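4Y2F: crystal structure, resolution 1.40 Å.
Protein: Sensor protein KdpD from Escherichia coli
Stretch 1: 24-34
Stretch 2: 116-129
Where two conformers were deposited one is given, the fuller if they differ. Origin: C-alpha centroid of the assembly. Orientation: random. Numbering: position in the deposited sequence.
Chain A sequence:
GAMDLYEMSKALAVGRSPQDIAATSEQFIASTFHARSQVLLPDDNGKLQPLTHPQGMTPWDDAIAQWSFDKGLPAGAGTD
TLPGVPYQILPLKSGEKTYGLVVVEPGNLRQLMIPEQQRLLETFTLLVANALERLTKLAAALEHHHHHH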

# COMPACT_ATOMS: atom_id res chain seq x y z
N THR A 24 -14.76 -4.43 -2.45
CA THR A 24 -13.83 -3.75 -3.35
C THR A 24 -12.66 -4.65 -3.71
O THR A 24 -12.27 -4.75 -4.88
N SER A 25 -12.08 -5.32 -2.72
CA SER A 25 -10.95 -6.19 -3.00
C SER A 25 -11.33 -7.30 -3.97
O SER A 25 -10.59 -7.60 -4.91
N GLU A 26 -12.50 -7.91 -3.79
CA GLU A 26 -12.94 -8.98 -4.69
C GLU A 26 -13.16 -8.47 -6.11
O GLU A 26 -12.75 -9.12 -7.08
N GLN A 27 -13.78 -7.30 -6.26
CA GLN A 27 -14.01 -6.73 -7.59
C GLN A 27 -12.69 -6.55 -8.33
O GLN A 27 -12.55 -6.96 -9.49
N PHE A 28 -11.71 -5.96 -7.66
CA PHE A 28 -10.47 -5.62 -8.34
C PHE A 28 -9.58 -6.84 -8.53
O PHE A 28 -8.91 -6.98 -9.56
N ILE A 29 -9.53 -7.74 -7.55
CA ILE A 29 -8.72 -8.94 -7.75
C ILE A 29 -9.31 -9.80 -8.86
O ILE A 29 -8.58 -10.34 -9.70
N ALA A 30 -10.65 -9.90 -8.92
CA ALA A 30 -11.31 -10.64 -10.00
C ALA A 30 -10.97 -10.08 -11.36
O ALA A 30 -10.65 -10.83 -12.29
N SER A 31 -11.04 -8.76 -11.51
CA SER A 31 -10.80 -8.13 -12.80
C SER A 31 -9.31 -8.18 -13.17
O SER A 31 -8.96 -8.57 -14.29
N THR A 32 -8.43 -7.78 -12.25
CA THR A 32 -7.01 -7.67 -12.57
C THR A 32 -6.38 -9.03 -12.80
O THR A 32 -5.50 -9.18 -13.65
N PHE A 33 -6.78 -10.04 -12.01
CA PHE A 33 -6.11 -11.34 -12.03
C PHE A 33 -6.96 -12.42 -12.67
O PHE A 33 -6.58 -13.60 -12.60
N HIS A 34 -8.08 -12.05 -13.28
CA HIS A 34 -8.93 -13.00 -14.01
C HIS A 34 -9.26 -14.21 -13.14
O HIS A 34 -8.98 -15.37 -13.49
N GLU A 116 5.83 -12.59 -12.18
CA GLU A 116 5.46 -11.18 -12.23
C GLU A 116 4.04 -10.96 -11.72
O GLU A 116 3.77 -9.98 -11.01
N GLN A 117 3.10 -11.85 -12.07
CA GLN A 117 1.74 -11.71 -11.55
C GLN A 117 1.69 -11.92 -10.05
O GLN A 117 0.98 -11.20 -9.34
N GLN A 118 2.40 -12.93 -9.56
CA GLN A 118 2.48 -13.14 -8.11
C GLN A 118 3.01 -11.92 -7.38
O GLN A 118 2.52 -11.58 -6.30
N ARG A 119 4.02 -11.24 -7.94
CA ARG A 119 4.54 -10.05 -7.28
C ARG A 119 3.51 -8.93 -7.27
O ARG A 119 3.36 -8.23 -6.26
N LEU A 120 2.75 -8.79 -8.36
CA LEU A 120 1.69 -7.79 -8.40
C LEU A 120 0.60 -8.12 -7.39
O LEU A 120 0.12 -7.24 -6.66
N LEU A 121 0.22 -9.40 -7.31
CA LEU A 121 -0.82 -9.80 -6.37
C LEU A 121 -0.39 -9.55 -4.94
O LEU A 121 -1.21 -9.16 -4.10
N GLU A 122 0.90 -9.73 -4.64
CA GLU A 122 1.35 -9.43 -3.29
C GLU A 122 1.17 -7.96 -2.95
O GLU A 122 0.77 -7.62 -1.83
N THR A 123 1.43 -7.07 -3.91
CA THR A 123 1.22 -5.65 -3.67
C THR A 123 -0.26 -5.37 -3.43
O THR A 123 -0.61 -4.58 -2.54
N PHE A 124 -1.14 -6.03 -4.19
CA PHE A 124 -2.57 -5.87 -3.94
C PHE A 124 -2.94 -6.27 -2.52
O PHE A 124 -3.65 -5.53 -1.82
N THR A 125 -2.46 -7.43 -2.05
CA THR A 125 -2.83 -7.87 -0.71
C THR A 125 -2.29 -6.93 0.36
O THR A 125 -2.90 -6.78 1.42
N LEU A 126 -1.15 -6.28 0.10
CA LEU A 126 -0.62 -5.32 1.05
C LEU A 126 -1.54 -4.10 1.17
O LEU A 126 -1.80 -3.62 2.27
N LEU A 127 -2.05 -3.62 0.04
CA LEU A 127 -2.97 -2.48 0.09
C LEU A 127 -4.28 -2.85 0.76
O LEU A 127 -4.82 -2.08 1.57
N VAL A 128 -4.80 -4.05 0.49
CA VAL A 128 -6.01 -4.51 1.17
C VAL A 128 -5.77 -4.60 2.67
O VAL A 128 -6.60 -4.17 3.48
N ALA A 129 -4.63 -5.17 3.07
CA ALA A 129 -4.31 -5.31 4.48
C ALA A 129 -4.24 -3.96 5.18
O ALA A 129 -4.73 -3.82 6.30

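Two antiparallel helices meet here, their N-to-C directions 170° apart and their axes 11.2 Å apart at closest approach. That is a wide spacing for a helix pair, and large side chains fill it: Phe-33 and Phe-124 cover the most surface, with Ile-29 next. Across this gap, Ser-25 lies nearest Val-128, Ile-29 nearest Phe-124 and Phe-33 nearest Gln-117 by CA position, so the rungs on the first helix are four residues apart and fall on one side of it.

Phe-33 is the principal knob. Its CA-to-CB bond points toward the second helix, and with chi1 at m and chi2 at -80° the ring enters a hole formed by Gln-117, Leu-120, Leu-121 and Phe-124. It goes deep enough to meet backbone: CZ lies 3.5 Å from CA of Leu-121, and CE1 is 3.6 Å from the carbonyl O of Gln-117. That carbonyl is already engaged within its own helix, accepting from the backbone N of Leu-121. The walls of the hole are differentiated. Leu-121, with chi1 t and chi2 p, leaves its helix sideways and lays CD1 over one face of the Phe-33 ring, 4.0 Å from the ring centroid and 20° off the normal, a CH-pi contact. Leu-120 has the same t, p rotamer but points toward the first helix, bringing its CG 3.7 Å from CZ of Phe-33. Gln-117 starts sideways and folds back through chi1 m and chi2 m, so that its OE1 comes 3.6 Å from CE1 of Phe-33; this is contact without a hydrogen bond.

Phe-124 answers from the other helix. Its CA-to-CB bond also points toward its partner, with chi1 at -88° and chi2 at 68°, and the two aromatic rings meet edge-to-face: the edge of Phe-33 is directed at the face of Phe-124, with centroids 5.1 Å apart and planes at 84°. CE2 of Phe-33 approaches CG of Phe-124 to 3.9 Å. Earlier in the first helix, Thr-32 (chi1 m) places CG2 3.9 Å from CZ of Phe-124, while CB of Phe-28 touches the ring's edge at CE2, 4.5 Å away. Phe-28 sets out toward the second helix, but the end of its side chain leads away, so its ring contributes little here.

Ile-29, in the m, t rotamer, reaches both Phe-124 and Leu-121. Its CA-to-CB bond is sideways, yet the end of the side chain comes nearer, with CG1 4.4 Å from CD2 of Phe-124 and CG2 4.4 Å from CD1 of Leu-121. At the far end the packing tightens between small residues: OG of Ser-25 (chi1 m) lies 3.1 Å from CG2 of Val-128 (chi1 t), where the CA atoms approach to 6.7 Å.

No hydrogen bond crosses the interface. OG of Ser-25 and OG1 of Thr-32 are both hydrogen-bonded elsewhere in the structure. The rule to read is apolar shape-matching, with the hydroxyls of Ser-25 and Thr-32 satisfied away from the partner helix.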

# COMPACT_ATOMS: atom_id res chain seq x y z
CB THR A 24 -13.31 -2.48 -2.67
OG1 THR A 24 -14.38 -1.55 -2.51
CG2 THR A 24 -12.19 -1.84 -3.49
CB SER A 25 -10.38 -6.74 -1.69
OG SER A 25 -10.04 -5.66 -0.82
CB GLU A 26 -14.19 -9.66 -4.12
CG GLU A 26 -13.89 -10.43 -2.82
CD GLU A 26 -15.13 -10.90 -2.09
OE1 GLU A 26 -16.25 -10.75 -2.63
OE2 GLU A 26 -14.98 -11.42 -0.96
CB GLN A 27 -14.73 -5.39 -7.43
CG GLN A 27 -14.95 -4.61 -8.73
CD GLN A 27 -15.54 -3.24 -8.48
OE1 GLN A 27 -16.69 -3.11 -8.06
NE2 GLN A 27 -14.75 -2.20 -8.72
CB PHE A 28 -9.73 -4.52 -7.59
CG PHE A 28 -10.21 -3.13 -7.91
CD1 PHE A 28 -9.61 -2.40 -8.92
CD2 PHE A 28 -11.27 -2.57 -7.22
CE1 PHE A 28 -10.06 -1.13 -9.23
CE2 PHE A 28 -11.73 -1.29 -7.52
CZ PHE A 28 -11.11 -0.57 -8.53
CB ILE A 29 -8.52 -9.69 -6.41
CG1 ILE A 29 -7.64 -8.85 -5.48
CG2 ILE A 29 -7.91 -11.06 -6.65
CD1 ILE A 29 -7.67 -9.27 -4.02
CB ALA A 30 -12.82 -10.59 -9.84
CB SER A 31 -11.32 -6.69 -12.76
OG SER A 31 -10.80 -5.93 -13.83
CB THR A 32 -6.29 -6.95 -11.43
OG1 THR A 32 -6.86 -5.64 -11.27
CG2 THR A 32 -4.79 -6.85 -11.68
CB PHE A 33 -5.65 -11.72 -10.62
CG PHE A 33 -4.64 -10.76 -10.07
CD1 PHE A 33 -3.31 -10.86 -10.45
CD2 PHE A 33 -5.04 -9.71 -9.24
CE1 PHE A 33 -2.37 -9.97 -9.98
CE2 PHE A 33 -4.10 -8.81 -8.77
CZ PHE A 33 -2.77 -8.94 -9.15
CB HIS A 34 -8.24 -13.44 -15.30
CG HIS A 34 -7.87 -12.30 -16.18
ND1 HIS A 34 -8.80 -11.58 -16.90
CD2 HIS A 34 -6.67 -11.73 -16.45
CE1 HIS A 34 -8.19 -10.62 -17.58
NE2 HIS A 34 -6.89 -10.69 -17.32
CB GLU A 116 5.64 -10.65 -13.64
CG GLU A 116 5.18 -9.19 -13.78
CD GLU A 116 5.58 -8.55 -15.09
OE1 GLU A 116 5.85 -9.28 -16.07
OE2 GLU A 116 5.64 -7.30 -15.13
CB GLN A 117 0.80 -12.69 -12.25
CG GLN A 117 0.60 -12.40 -13.71
CD GLN A 117 0.02 -11.03 -13.94
OE1 GLN A 117 -0.90 -10.61 -13.24
NE2 GLN A 117 0.57 -10.30 -14.90
CB GLN A 118 3.38 -14.35 -7.81
CG GLN A 118 2.71 -15.67 -8.22
CD GLN A 118 1.52 -15.97 -7.34
OE1 GLN A 118 1.70 -16.22 -6.14
NE2 GLN A 118 0.33 -15.92 -7.90
CB ARG A 119 5.85 -9.61 -7.95
CG ARG A 119 6.98 -10.62 -7.75
CD ARG A 119 8.34 -10.10 -8.23
NE ARG A 119 8.40 -9.81 -9.66
CZ ARG A 119 8.79 -10.68 -10.59
NH1 ARG A 119 9.11 -11.93 -10.27
NH2 ARG A 119 8.82 -10.31 -11.86
CB LEU A 120 1.11 -7.67 -9.81
CG LEU A 120 -0.01 -6.63 -9.89
CD1 LEU A 120 0.53 -5.22 -9.58
CD2 LEU A 120 -0.64 -6.67 -11.27
CB LEU A 121 -1.17 -11.27 -6.60
CG LEU A 121 -2.26 -11.86 -5.70
CD1 LEU A 121 -3.56 -11.09 -5.79
CD2 LEU A 121 -2.48 -13.33 -6.10
CB GLU A 122 2.80 -9.85 -3.10
CG GLU A 122 3.26 -9.54 -1.69
CD GLU A 122 4.60 -10.12 -1.38
OE1 GLU A 122 4.67 -11.32 -1.06
OE2 GLU A 122 5.59 -9.37 -1.48
CB THR A 123 1.74 -4.84 -4.84
OG1 THR A 123 3.12 -5.16 -5.07
CG2 THR A 123 1.63 -3.36 -4.55
CB PHE A 124 -3.38 -6.68 -4.96
CG PHE A 124 -3.67 -5.94 -6.23
CD1 PHE A 124 -2.66 -5.62 -7.12
CD2 PHE A 124 -4.97 -5.58 -6.55
CE1 PHE A 124 -2.94 -4.93 -8.30
CE2 PHE A 124 -5.26 -4.90 -7.72
CZ PHE A 124 -4.24 -4.56 -8.59
CB THR A 125 -2.40 -9.31 -0.43
OG1 THR A 125 -0.96 -9.41 -0.43
CG2 THR A 125 -2.98 -10.27 -1.47
CB LEU A 126 0.78 -4.90 0.62
CG LEU A 126 1.50 -3.84 1.44
CD1 LEU A 126 1.54 -4.24 2.91
CD2 LEU A 126 2.89 -3.70 0.88
CB LEU A 127 -3.22 -1.96 -1.33
CG LEU A 127 -2.07 -1.27 -2.05
CD1 LEU A 127 -2.70 -0.55 -3.21
CD2 LEU A 127 -1.38 -0.26 -1.15
CB VAL A 128 -6.49 -5.84 0.58
CG1 VAL A 128 -7.63 -6.39 1.41
CG2 VAL A 128 -6.90 -5.64 -0.88
CB ALA A 129 -3.00 -6.07 4.65